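Local coordinates for protein Rv3303c-lpdA (PDB 1XDI) that catalyses the FAD-dependent reduction of quinones to quinols with NADH or NADPH as electron donor, at residues G375-R380 / F405-T410; R348-A353 / G366-V371; G411-G416 / L428-A433; Y220-A225 / F401-C406. All blocks are in the same frame, centred on the assembly; numbering follows the deposited sequence.

Contact 1: residues G375-R380 / F405-T410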
loop_
_atom_site.group_PDB
_atom_site.type_symbol
_atom_site.label_atom_id
_atom_site.label_comp_id
_atom_site.label_asym_id
_atom_site.label_seq_id
_atom_site.Cartn_x
_atom_site.Cartn_y
_atom_site.Cartn_z
ATOM N N GLY A 375 7.517 22.482 14.700
ATOM C CA GLY A 375 8.665 21.622 14.526
ATOM C C GLY A 375 8.421 20.218 15.033
ATOM O O GLY A 375 9.237 19.350 14.747
ATOM N N SER A 376 7.335 19.982 15.779
ATOM C CA SER A 376 7.035 18.625 16.266
ATOM C C SER A 376 6.772 17.622 15.125
ATOM O O SER A 376 7.144 16.464 15.227
ATOM C CB SER A 376 5.831 18.638 17.174
ATOM O OG SER A 376 5.789 19.871 17.837
ATOM N N VAL A 377 6.108 18.029 14.056
ATOM C CA VAL A 377 5.935 17.097 12.966
ATOM C C VAL A 377 6.693 17.633 11.719
ATOM O O VAL A 377 6.585 18.821 11.348
ATOM C CB VAL A 377 4.446 16.837 12.657
ATOM C CG1 VAL A 377 4.358 15.923 11.494
ATOM C CG2 VAL A 377 3.767 16.181 13.811
ATOM N N ALA A 378 7.469 16.760 11.078
ATOM C CA ALA A 378 8.265 17.170 9.924
ATOM C C ALA A 378 7.427 17.081 8.689
ATOM O O ALA A 378 7.377 16.010 8.076
ATOM C CB ALA A 378 9.477 16.279 9.790
ATOM N N ALA A 379 6.794 18.185 8.288
ATOM C CA ALA A 379 5.920 18.135 7.118
ATOM C C ALA A 379 5.941 19.309 6.158
ATOM O O ALA A 379 6.396 20.383 6.490
ATOM C CB ALA A 379 4.493 17.903 7.585
ATOM N N ARG A 380 5.419 19.083 4.955
ATOM C CA ARG A 380 5.303 20.098 3.908
ATOM C C ARG A 380 3.826 20.491 3.938
ATOM O O ARG A 380 2.984 19.651 4.160
ATOM C CB ARG A 380 5.651 19.509 2.543
ATOM C CG ARG A 380 6.736 20.245 1.792
ATOM C CD ARG A 380 7.057 19.539 0.481
ATOM N NE ARG A 380 7.711 18.253 0.682
ATOM C CZ ARG A 380 7.313 17.127 0.098
ATOM N NH1 ARG A 380 6.262 17.128 -0.701
ATOM N NH2 ARG A 380 7.988 15.994 0.252
ATOM N N PHE A 405 -1.522 18.626 4.219
ATOM C CA PHE A 405 -0.210 18.511 4.898
ATOM C C PHE A 405 0.453 17.178 4.635
ATOM O O PHE A 405 -0.217 16.157 4.678
ATOM C CB PHE A 405 -0.304 18.609 6.425
ATOM C CG PHE A 405 -1.039 19.778 6.912
ATOM C CD1 PHE A 405 -0.834 21.035 6.339
ATOM C CD2 PHE A 405 -1.988 19.622 7.908
ATOM C CE1 PHE A 405 -1.586 22.147 6.748
ATOM C CE2 PHE A 405 -2.752 20.701 8.341
ATOM C CZ PHE A 405 -2.556 21.974 7.759
ATOM N N CYS A 406 1.757 17.149 4.415
ATOM C CA CYS A 406 2.364 15.866 4.162
ATOM C C CYS A 406 3.746 15.624 4.681
ATOM O O CYS A 406 4.551 16.529 4.842
ATOM C CB CYS A 406 2.338 15.518 2.666
ATOM S SG CYS A 406 3.572 16.354 1.650
ATOM N N ARG A 407 4.007 14.354 4.939
ATOM C CA ARG A 407 5.294 13.930 5.403
ATOM C C ARG A 407 6.401 14.512 4.461
ATOM O O ARG A 407 6.238 14.557 3.238
ATOM C CB ARG A 407 5.304 12.427 5.396
ATOM C CG ARG A 407 6.142 11.852 6.492
ATOM C CD ARG A 407 5.511 12.118 7.837
ATOM N NE ARG A 407 4.425 11.190 8.095
ATOM C CZ ARG A 407 3.845 11.073 9.285
ATOM N NH1 ARG A 407 4.260 11.829 10.306
ATOM N NH2 ARG A 407 2.847 10.204 9.461
ATOM N N ARG A 408 7.505 14.977 5.058
ATOM C CA ARG A 408 8.651 15.585 4.357
ATOM C C ARG A 408 9.292 14.745 3.274
ATOM O O ARG A 408 9.439 15.164 2.138
ATOM C CB ARG A 408 9.739 15.915 5.358
ATOM C CG ARG A 408 9.590 17.218 6.044
ATOM C CD ARG A 408 10.515 18.221 5.407
ATOM N NE ARG A 408 10.253 19.560 5.929
ATOM C CZ ARG A 408 10.513 20.684 5.255
ATOM N NH1 ARG A 408 11.053 20.633 4.027
ATOM N NH2 ARG A 408 10.189 21.858 5.798
ATOM N N SER A 409 9.717 13.562 3.665
ATOM C CA SER A 409 10.372 12.653 2.755
ATOM C C SER A 409 9.393 11.841 1.924
ATOM O O SER A 409 9.292 12.010 0.703
ATOM C CB SER A 409 11.279 11.730 3.563
ATOM O OG SER A 409 10.639 11.309 4.759
ATOM N N THR A 410 8.639 10.978 2.585
ATOM C CA THR A 410 7.717 10.113 1.891
ATOM C C THR A 410 6.546 10.727 1.157
ATOM O O THR A 410 5.982 10.061 0.314
ATOM C CB THR A 410 7.139 9.061 2.849
ATOM O OG1 THR A 410 6.139 9.660 3.695
ATOM C CG2 THR A 410 8.252 8.464 3.704
#

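Contact 2: residues R348-A353 / G366-V371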
loop_
_atom_site.group_PDB
_atom_site.type_symbol
_atom_site.label_atom_id
_atom_site.label_comp_id
_atom_site.label_asym_id
_atom_site.label_seq_id
_atom_site.Cartn_x
_atom_site.Cartn_y
_atom_site.Cartn_z
ATOM N N ARG A 348 -7.471 5.960 16.051
ATOM C CA ARG A 348 -6.343 6.888 16.165
ATOM C C ARG A 348 -6.999 8.269 16.153
ATOM O O ARG A 348 -7.645 8.621 15.182
ATOM C CB ARG A 348 -5.409 6.792 14.940
ATOM C CG ARG A 348 -4.444 5.579 14.886
ATOM C CD ARG A 348 -4.384 4.936 13.501
ATOM N NE ARG A 348 -3.550 5.599 12.500
ATOM C CZ ARG A 348 -3.852 5.633 11.192
ATOM N NH1 ARG A 348 -4.967 5.068 10.737
ATOM N NH2 ARG A 348 -3.030 6.193 10.304
ATOM N N LEU A 349 -6.837 9.065 17.199
ATOM C CA LEU A 349 -7.458 10.377 17.187
ATOM C C LEU A 349 -7.108 11.258 15.970
ATOM O O LEU A 349 -7.931 12.034 15.510
ATOM C CB LEU A 349 -7.112 11.161 18.454
ATOM C CG LEU A 349 -7.590 10.748 19.842
ATOM C CD1 LEU A 349 -9.112 10.734 19.885
ATOM C CD2 LEU A 349 -6.933 9.337 20.197
ATOM N N ARG A 350 -5.908 11.162 15.435
ATOM C CA ARG A 350 -5.599 12.032 14.347
ATOM C C ARG A 350 -6.089 11.565 12.988
ATOM O O ARG A 350 -5.610 12.017 11.937
ATOM C CB ARG A 350 -4.109 12.356 14.371
ATOM C CG ARG A 350 -3.749 13.386 15.487
ATOM C CD ARG A 350 -4.649 14.616 15.280
ATOM N NE ARG A 350 -4.555 15.696 16.270
ATOM C CZ ARG A 350 -5.585 16.511 16.559
ATOM N NH1 ARG A 350 -6.765 16.344 15.940
ATOM N NH2 ARG A 350 -5.445 17.507 17.442
ATOM N N THR A 351 -7.065 10.665 12.986
ATOM C CA THR A 351 -7.646 10.224 11.722
ATOM C C THR A 351 -9.100 10.707 11.705
ATOM O O THR A 351 -9.720 10.801 10.661
ATOM C CB THR A 351 -7.577 8.690 11.542
ATOM O OG1 THR A 351 -8.235 8.052 12.640
ATOM C CG2 THR A 351 -6.133 8.215 11.428
ATOM N N VAL A 352 -9.639 11.020 12.877
ATOM C CA VAL A 352 -10.991 11.556 12.989
ATOM C C VAL A 352 -11.100 12.786 12.113
ATOM O O VAL A 352 -10.200 13.639 12.152
ATOM C CB VAL A 352 -11.289 12.038 14.413
ATOM C CG1 VAL A 352 -12.638 12.728 14.490
ATOM C CG2 VAL A 352 -11.246 10.919 15.317
ATOM N N ALA A 353 -12.181 12.895 11.339
ATOM C CA ALA A 353 -12.424 14.039 10.437
ATOM C C ALA A 353 -13.518 14.781 11.154
ATOM O O ALA A 353 -14.469 14.157 11.590
ATOM C CB ALA A 353 -12.938 13.573 9.098
ATOM N N GLY A 366 -6.199 15.067 10.856
ATOM C CA GLY A 366 -4.780 14.912 11.066
ATOM C C GLY A 366 -4.038 16.033 11.764
ATOM O O GLY A 366 -4.641 16.914 12.379
ATOM N N VAL A 367 -2.714 16.023 11.614
ATOM C CA VAL A 367 -1.897 16.994 12.298
ATOM C C VAL A 367 -2.329 18.415 12.068
ATOM O O VAL A 367 -2.555 18.793 10.945
ATOM C CB VAL A 367 -0.407 16.881 11.894
ATOM C CG1 VAL A 367 0.435 17.826 12.743
ATOM C CG2 VAL A 367 0.098 15.460 12.096
ATOM N N PRO A 368 -2.469 19.219 13.125
ATOM C CA PRO A 368 -2.874 20.607 12.878
ATOM C C PRO A 368 -1.716 21.403 12.285
ATOM O O PRO A 368 -0.571 21.022 12.474
ATOM C CB PRO A 368 -3.250 21.111 14.266
ATOM C CG PRO A 368 -3.773 19.880 14.935
ATOM C CD PRO A 368 -2.791 18.814 14.500
ATOM N N GLN A 369 -1.974 22.500 11.566
ATOM C CA GLN A 369 -0.819 23.247 11.076
ATOM C C GLN A 369 -0.059 23.745 12.306
ATOM O O GLN A 369 1.169 23.853 12.236
ATOM C CB GLN A 369 -1.151 24.442 10.158
ATOM C CG GLN A 369 0.030 24.666 9.206
ATOM C CD GLN A 369 -0.114 25.793 8.213
ATOM O OE1 GLN A 369 -1.102 25.896 7.487
ATOM N NE2 GLN A 369 0.908 26.635 8.154
ATOM N N SER A 370 -0.774 24.022 13.416
ATOM C CA SER A 370 -0.139 24.475 14.676
ATOM C C SER A 370 1.149 23.691 14.865
ATOM O O SER A 370 2.263 24.250 14.822
ATOM C CB SER A 370 -0.985 24.167 15.911
ATOM O OG SER A 370 -2.283 24.698 15.832
ATOM N N VAL A 371 0.970 22.382 15.050
ATOM C CA VAL A 371 2.072 21.458 15.270
ATOM C C VAL A 371 3.188 21.455 14.220
ATOM O O VAL A 371 4.369 21.545 14.554
ATOM C CB VAL A 371 1.527 20.018 15.414
ATOM C CG1 VAL A 371 2.650 19.003 15.410
ATOM C CG2 VAL A 371 0.756 19.908 16.717
#

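Contact 3: residues G411-G416 / L428-A433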
loop_
_atom_site.group_PDB
_atom_site.type_symbol
_atom_site.label_atom_id
_atom_site.label_comp_id
_atom_site.label_asym_id
_atom_site.label_seq_id
_atom_site.Cartn_x
_atom_site.Cartn_y
_atom_site.Cartn_z
ATOM N N GLY A 411 6.168 11.974 1.463
ATOM C CA GLY A 411 4.992 12.593 0.838
ATOM C C GLY A 411 3.626 12.018 1.303
ATOM O O GLY A 411 2.591 12.295 0.715
ATOM N N VAL A 412 3.609 11.193 2.340
ATOM C CA VAL A 412 2.374 10.621 2.818
ATOM C C VAL A 412 1.474 11.690 3.443
ATOM O O VAL A 412 1.917 12.428 4.305
ATOM C CB VAL A 412 2.663 9.567 3.881
ATOM C CG1 VAL A 412 1.382 9.161 4.557
ATOM C CG2 VAL A 412 3.317 8.367 3.260
ATOM N N VAL A 413 0.204 11.749 3.030
ATOM C CA VAL A 413 -0.749 12.730 3.548
ATOM C C VAL A 413 -0.957 12.529 5.046
ATOM O O VAL A 413 -1.243 11.407 5.449
ATOM C CB VAL A 413 -2.102 12.623 2.798
ATOM C CG1 VAL A 413 -3.126 13.526 3.426
ATOM C CG2 VAL A 413 -1.921 13.057 1.357
ATOM N N ILE A 414 -0.824 13.588 5.863
ATOM C CA ILE A 414 -0.994 13.432 7.303
ATOM C C ILE A 414 -2.008 14.340 7.910
ATOM O O ILE A 414 -2.286 14.270 9.125
ATOM C CB ILE A 414 0.236 13.754 8.075
ATOM C CG1 ILE A 414 0.620 15.189 7.831
ATOM C CG2 ILE A 414 1.357 12.903 7.661
ATOM C CD1 ILE A 414 1.792 15.558 8.682
ATOM N N GLY A 415 -2.528 15.250 7.088
ATOM C CA GLY A 415 -3.546 16.172 7.576
ATOM C C GLY A 415 -4.096 16.914 6.396
ATOM O O GLY A 415 -3.550 16.804 5.306
ATOM N N GLY A 416 -5.187 17.647 6.609
ATOM C CA GLY A 416 -5.813 18.439 5.556
ATOM C C GLY A 416 -6.863 19.271 6.252
ATOM O O GLY A 416 -7.314 18.872 7.325
ATOM N N LEU A 428 -13.611 13.865 3.387
ATOM C CA LEU A 428 -13.480 12.403 3.289
ATOM C C LEU A 428 -12.254 11.903 2.546
ATOM O O LEU A 428 -11.446 11.162 3.108
ATOM C CB LEU A 428 -14.746 11.747 2.704
ATOM C CG LEU A 428 -14.629 10.206 2.723
ATOM C CD1 LEU A 428 -14.234 9.746 4.114
ATOM C CD2 LEU A 428 -15.905 9.560 2.294
ATOM N N PRO A 429 -12.093 12.288 1.275
ATOM C CA PRO A 429 -10.919 11.839 0.527
ATOM C C PRO A 429 -9.654 12.048 1.356
ATOM O O PRO A 429 -8.840 11.143 1.490
ATOM C CB PRO A 429 -10.932 12.726 -0.680
ATOM C CG PRO A 429 -12.412 12.995 -0.862
ATOM C CD PRO A 429 -12.917 13.217 0.495
ATOM N N ILE A 430 -9.484 13.231 1.941
ATOM C CA ILE A 430 -8.282 13.481 2.753
ATOM C C ILE A 430 -8.170 12.427 3.920
ATOM O O ILE A 430 -7.121 11.765 4.085
ATOM C CB ILE A 430 -8.279 14.970 3.234
ATOM C CG1 ILE A 430 -8.318 15.873 2.003
ATOM C CG2 ILE A 430 -7.036 15.272 4.091
ATOM C CD1 ILE A 430 -8.765 17.286 2.237
ATOM N N ALA A 431 -9.246 12.255 4.703
ATOM C CA ALA A 431 -9.229 11.264 5.769
ATOM C C ALA A 431 -8.758 9.935 5.194
ATOM O O ALA A 431 -7.843 9.337 5.722
ATOM C CB ALA A 431 -10.584 11.114 6.353
ATOM N N VAL A 432 -9.361 9.473 4.095
ATOM C CA VAL A 432 -8.918 8.211 3.493
ATOM C C VAL A 432 -7.402 8.264 3.362
ATOM O O VAL A 432 -6.711 7.353 3.823
ATOM C CB VAL A 432 -9.553 7.949 2.107
ATOM C CG1 VAL A 432 -8.986 6.673 1.471
ATOM C CG2 VAL A 432 -10.987 7.724 2.293
ATOM N N ALA A 433 -6.886 9.327 2.753
ATOM C CA ALA A 433 -5.438 9.475 2.613
ATOM C C ALA A 433 -4.730 9.402 4.009
ATOM O O ALA A 433 -3.743 8.665 4.200
ATOM C CB ALA A 433 -5.119 10.800 1.919
#

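Contact 4: residues Y220-A225 / F401-C406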
loop_
_atom_site.group_PDB
_atom_site.type_symbol
_atom_site.label_atom_id
_atom_site.label_comp_id
_atom_site.label_asym_id
_atom_site.label_seq_id
_atom_site.Cartn_x
_atom_site.Cartn_y
_atom_site.Cartn_z
ATOM N N TYR A 220 -10.985 28.167 17.039
ATOM C CA TYR A 220 -10.743 27.032 16.172
ATOM C C TYR A 220 -9.263 26.761 15.946
ATOM O O TYR A 220 -8.486 27.665 15.805
ATOM C CB TYR A 220 -11.483 27.254 14.846
ATOM C CG TYR A 220 -11.574 25.991 14.015
ATOM C CD1 TYR A 220 -12.327 24.886 14.461
ATOM C CD2 TYR A 220 -10.770 25.837 12.876
ATOM C CE1 TYR A 220 -12.252 23.673 13.815
ATOM C CE2 TYR A 220 -10.689 24.621 12.214
ATOM C CZ TYR A 220 -11.418 23.540 12.687
ATOM O OH TYR A 220 -11.239 22.339 12.059
ATOM N N GLU A 221 -8.884 25.495 15.904
ATOM C CA GLU A 221 -7.473 25.104 15.743
ATOM C C GLU A 221 -6.709 25.751 14.599
ATOM O O GLU A 221 -5.655 26.328 14.799
ATOM C CB GLU A 221 -7.335 23.560 15.632
ATOM C CG GLU A 221 -6.027 22.963 16.240
ATOM C CD GLU A 221 -6.245 21.533 16.878
ATOM O OE1 GLU A 221 -6.744 20.574 16.188
ATOM O OE2 GLU A 221 -5.905 21.367 18.087
ATOM N N ASP A 222 -7.217 25.630 13.394
ATOM C CA ASP A 222 -6.521 26.215 12.267
ATOM C C ASP A 222 -6.805 27.712 12.152
ATOM O O ASP A 222 -7.956 28.137 11.982
ATOM C CB ASP A 222 -6.935 25.497 11.005
ATOM C CG ASP A 222 -6.137 25.915 9.876
ATOM O OD1 ASP A 222 -6.561 26.908 9.228
ATOM O OD2 ASP A 222 -5.078 25.246 9.690
ATOM N N ALA A 223 -5.740 28.505 12.231
ATOM C CA ALA A 223 -5.845 29.961 12.193
ATOM C C ALA A 223 -6.572 30.504 10.982
ATOM O O ALA A 223 -7.540 31.262 11.110
ATOM C CB ALA A 223 -4.461 30.586 12.275
ATOM N N ASP A 224 -6.102 30.138 9.802
ATOM C CA ASP A 224 -6.731 30.598 8.571
ATOM C C ASP A 224 -8.274 30.357 8.502
ATOM O O ASP A 224 -9.028 31.233 8.006
ATOM C CB ASP A 224 -5.987 29.963 7.384
ATOM C CG ASP A 224 -4.492 30.387 7.332
ATOM O OD1 ASP A 224 -4.229 31.522 6.896
ATOM O OD2 ASP A 224 -3.601 29.597 7.745
ATOM N N ALA A 225 -8.750 29.205 9.006
ATOM C CA ALA A 225 -10.195 28.938 8.988
ATOM C C ALA A 225 -10.896 29.917 9.921
ATOM O O ALA A 225 -11.877 30.576 9.545
ATOM C CB ALA A 225 -10.492 27.521 9.435
ATOM N N PHE A 401 -10.999 27.536 0.854
ATOM C CA PHE A 401 -9.635 27.063 0.526
ATOM C C PHE A 401 -9.415 25.624 0.917
ATOM O O PHE A 401 -10.161 25.064 1.682
ATOM C CB PHE A 401 -8.559 27.949 1.220
ATOM C CG PHE A 401 -8.520 27.821 2.742
ATOM C CD1 PHE A 401 -8.032 26.679 3.354
ATOM C CD2 PHE A 401 -8.951 28.833 3.544
ATOM C CE1 PHE A 401 -7.979 26.565 4.724
ATOM C CE2 PHE A 401 -8.896 28.716 4.913
ATOM C CZ PHE A 401 -8.415 27.590 5.496
ATOM N N VAL A 402 -8.354 25.038 0.389
ATOM C CA VAL A 402 -7.968 23.681 0.733
ATOM C C VAL A 402 -6.550 23.682 1.198
ATOM O O VAL A 402 -5.695 24.212 0.517
ATOM C CB VAL A 402 -8.036 22.754 -0.450
ATOM C CG1 VAL A 402 -7.463 21.384 -0.078
ATOM C CG2 VAL A 402 -9.463 22.671 -0.894
ATOM N N LYS A 403 -6.326 23.096 2.373
ATOM C CA LYS A 403 -4.993 22.910 2.995
ATOM C C LYS A 403 -4.660 21.414 3.071
ATOM O O LYS A 403 -5.405 20.645 3.625
ATOM C CB LYS A 403 -4.932 23.444 4.452
ATOM C CG LYS A 403 -4.504 24.918 4.652
ATOM C CD LYS A 403 -4.224 25.223 6.155
ATOM C CE LYS A 403 -4.066 26.742 6.419
ATOM N NZ LYS A 403 -3.931 27.156 7.879
ATOM N N ILE A 404 -3.536 21.003 2.534
ATOM C CA ILE A 404 -3.142 19.608 2.630
ATOM C C ILE A 404 -1.744 19.551 3.283
ATOM O O ILE A 404 -0.894 20.378 2.957
ATOM C CB ILE A 404 -3.166 18.986 1.215
ATOM C CG1 ILE A 404 -4.498 18.256 1.020
ATOM C CG2 ILE A 404 -1.990 18.068 1.001
ATOM C CD1 ILE A 404 -4.759 17.917 -0.460
ATOM N N PHE A 405 -1.522 18.626 4.219
ATOM C CA PHE A 405 -0.210 18.511 4.898
ATOM C C PHE A 405 0.453 17.178 4.635
ATOM O O PHE A 405 -0.217 16.157 4.678
ATOM C CB PHE A 405 -0.304 18.609 6.425
ATOM C CG PHE A 405 -1.039 19.778 6.912
ATOM C CD1 PHE A 405 -0.834 21.035 6.339
ATOM C CD2 PHE A 405 -1.988 19.622 7.908
ATOM C CE1 PHE A 405 -1.586 22.147 6.748
ATOM C CE2 PHE A 405 -2.752 20.701 8.341
ATOM C CZ PHE A 405 -2.556 21.974 7.759
ATOM N N CYS A 406 1.757 17.149 4.415
ATOM C CA CYS A 406 2.364 15.866 4.162
ATOM C C CYS A 406 3.746 15.624 4.681
ATOM O O CYS A 406 4.551 16.529 4.842
ATOM C CB CYS A 406 2.338 15.518 2.666
ATOM S SG CYS A 406 3.572 16.354 1.650
#

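Contact 1: residues G375-R380 / F405-T410
The Arg380 guanidinium has Arg407 O and Cys406 SG over one face, while Arg408 O and Ser409 O lie at its edge, near its plane. Its NH2 donates to Arg408 O from above the carbonyl plane (36° out of it), at 2.5 Å, a length whose exact value is doubtful at this resolution. A bend at chi3 (-69°) takes NE out of line with an otherwise extended chain. Cys406 SG, 3.7 Å from Arg380 NH1, sits on the same face of the sheet as Arg380. The Arg407 guanidinium approaches Val377 CG1 obliquely, and that of Arg408 approaches Ala379 O in the same manner.

The backbones form an antiparallel ladder. Arg380 and Cys406 form a hydrogen-bonded pair, Arg380 N to Cys406 O at 2.7 Å and Cys406 N to Arg380 O at 2.8 Å. Ala379 and Arg407 form the next, non-hydrogen-bonded pair. Further on, Arg408 N reaches Ala378 O at 3.2 Å, and Arg408 CG lies 3.9 Å from Ala378 CB.

Strand 379-385 is, within this chain, an edge strand of the dimerisation domain's sheet. Leu464 of helix 454-464 touches Arg380 and Cys406, whereas Ile414 of strand 413-420 meets Val377, Ala379 and Arg407.

Contact 2: residues R348-A353 / G366-V371
Gly366 lies against Arg350 where strand 361-366 of the dimerisation domain's antiparallel sheet gives way, through a short turn, to helix 369-374. Its CA makes a CA-H...O contact with Arg350 O at 3.1 Å, and these two residues bring the backbones closest, with their CA atoms 4.4 Å apart. Gly366 has positive phi (76°), and a CB there would point away from the partner loop. Its carbonyl O lies 3.7 Å from Arg350 CD.

Val367 turns its side chain away and contributes mainly backbone, its N 4.4 Å from Arg350 CD. Its backbone also bonds to Ile414 of strand 413-420.

Pro368 follows as the N-cap of the helix. Arg350 crosses it at about a right angle. The arginine's CG is anti to its own carbonyl carbon (chi1 -76°), and a bend at chi2 (-54°) sends CD toward Gly366. Beyond, Glu221 forms a long, weak ion pair with Arg350 and touches Pro368. The proline ring meets one face of the guanidinium, offset toward its rim, with Pro368 CG 3.8 Å from Arg350 NH2.

Contact 3: residues G411-G416 / L428-A433
Val413 and Ala433 form one close point of a helix-on-sheet packing in the dimerisation domain, where helix 423-436 packs on strand 413-420. Strand 413-416 and helix 428-433 run nearly antiparallel, at 150° between their directions, and their axes approach to 7.8 Å. Here the Ala433 methyl fits against the branch point of the valine: Ala433 CB is 3.6 Å from Val413 CB and 3.7 Å from Val413 CG1, with Val413 CG2 a little farther off. A chi1 of 174° sets CG1 anti to the backbone N, where it meets the alanine methyl. Val440 and Leu443 of helix 440-444 close round the valine.

Between the side chains of Val413 and Ile430 the fit is looser, CG1 to CG2 4.3 Å. Within this pair of segments the isoleucine otherwise meets strand backbone, its CG2 4.0 Å from Gly415 O, and Val365 of strand 361-366 is a further neighbour. Neither end opens to solvent, for every touching residue is buried. Ile414 points the opposite way, and with Gly415 it faces Phe405 in a classic beta bulge. Beyond the helix, Pro429 packs on Pro429 of the third subunit, and Val432 on Leu443 of that subunit, so the helix lies between its own sheet and a neighbouring chain.

The second close point is at Gly416, where Ile430 CG2 rests against the backbone, 3.7 Å from Gly416 CA.

Contact 4: residues Y220-A225 / F401-C406
Lys403 and Asp222 meet tip to tip, while Asp224 crosses the same lysine at about a right angle. Beyond CG the lysine chain is extended, and this carries NZ from the sheet to the start of helix 223-235. There NZ faces both carboxylates. It lies 2.9 Å from Asp222 OD2 and 3.0 Å from Asp222 OD1, two weak hydrogen bonds within one salt bridge, and 2.5 Å from Asp224 OD2 in a second, although so short a length is doubtful at this resolution. Gln369 OE1 offers NZ a further weak bond. Two acids round one buried ammonium would be expected to favour its charged form.

Asp222 also works within its own segment. Its CG stands anti to the backbone N (chi1 -172°). Its OD1 accepts from Ala225 N at 3.2 Å, through the anti lone pair, so one carboxylate both caps the helix and grips the lysine.

Phe401 comes in beside the ions. The N of Ala225 stands at the ring edge, in its plane, 3.9 Å from Phe401 CZ. Asp224 CB approaches the ring obliquely, at 3.9 Å from the same CZ.

The arrangement is a largely buried salt-bridge network built on an Asp N-cap, and it ties a helix in the family's Rossmann-type nucleotide-binding region to the antiparallel sheet of its dimerisation domain.

In the fold
The four contacts illustrate how one sheet can gather distant parts of a chain. Contacts 1 and 4 share Phe405 and Cys406 on strand 401-407, their centres about 15 Å apart. Contact 3 is joined to that strand through Ile414 N and Phe405 O at 2.9 Å, and to contact 2 through Val367 N and Ile414 O at 3.1 Å, both probable hydrogen bonds. The centres of contacts 2 and 3 lie about 10 Å apart, and both touch the third subunit. Contact 2 comes near the flavin: the side chain of Val352 is about 8 Å from FAD and about 4 Å from that of Leu324, an FAD-binding residue. Contacts 1, 3 and 4 lie away from the known sites.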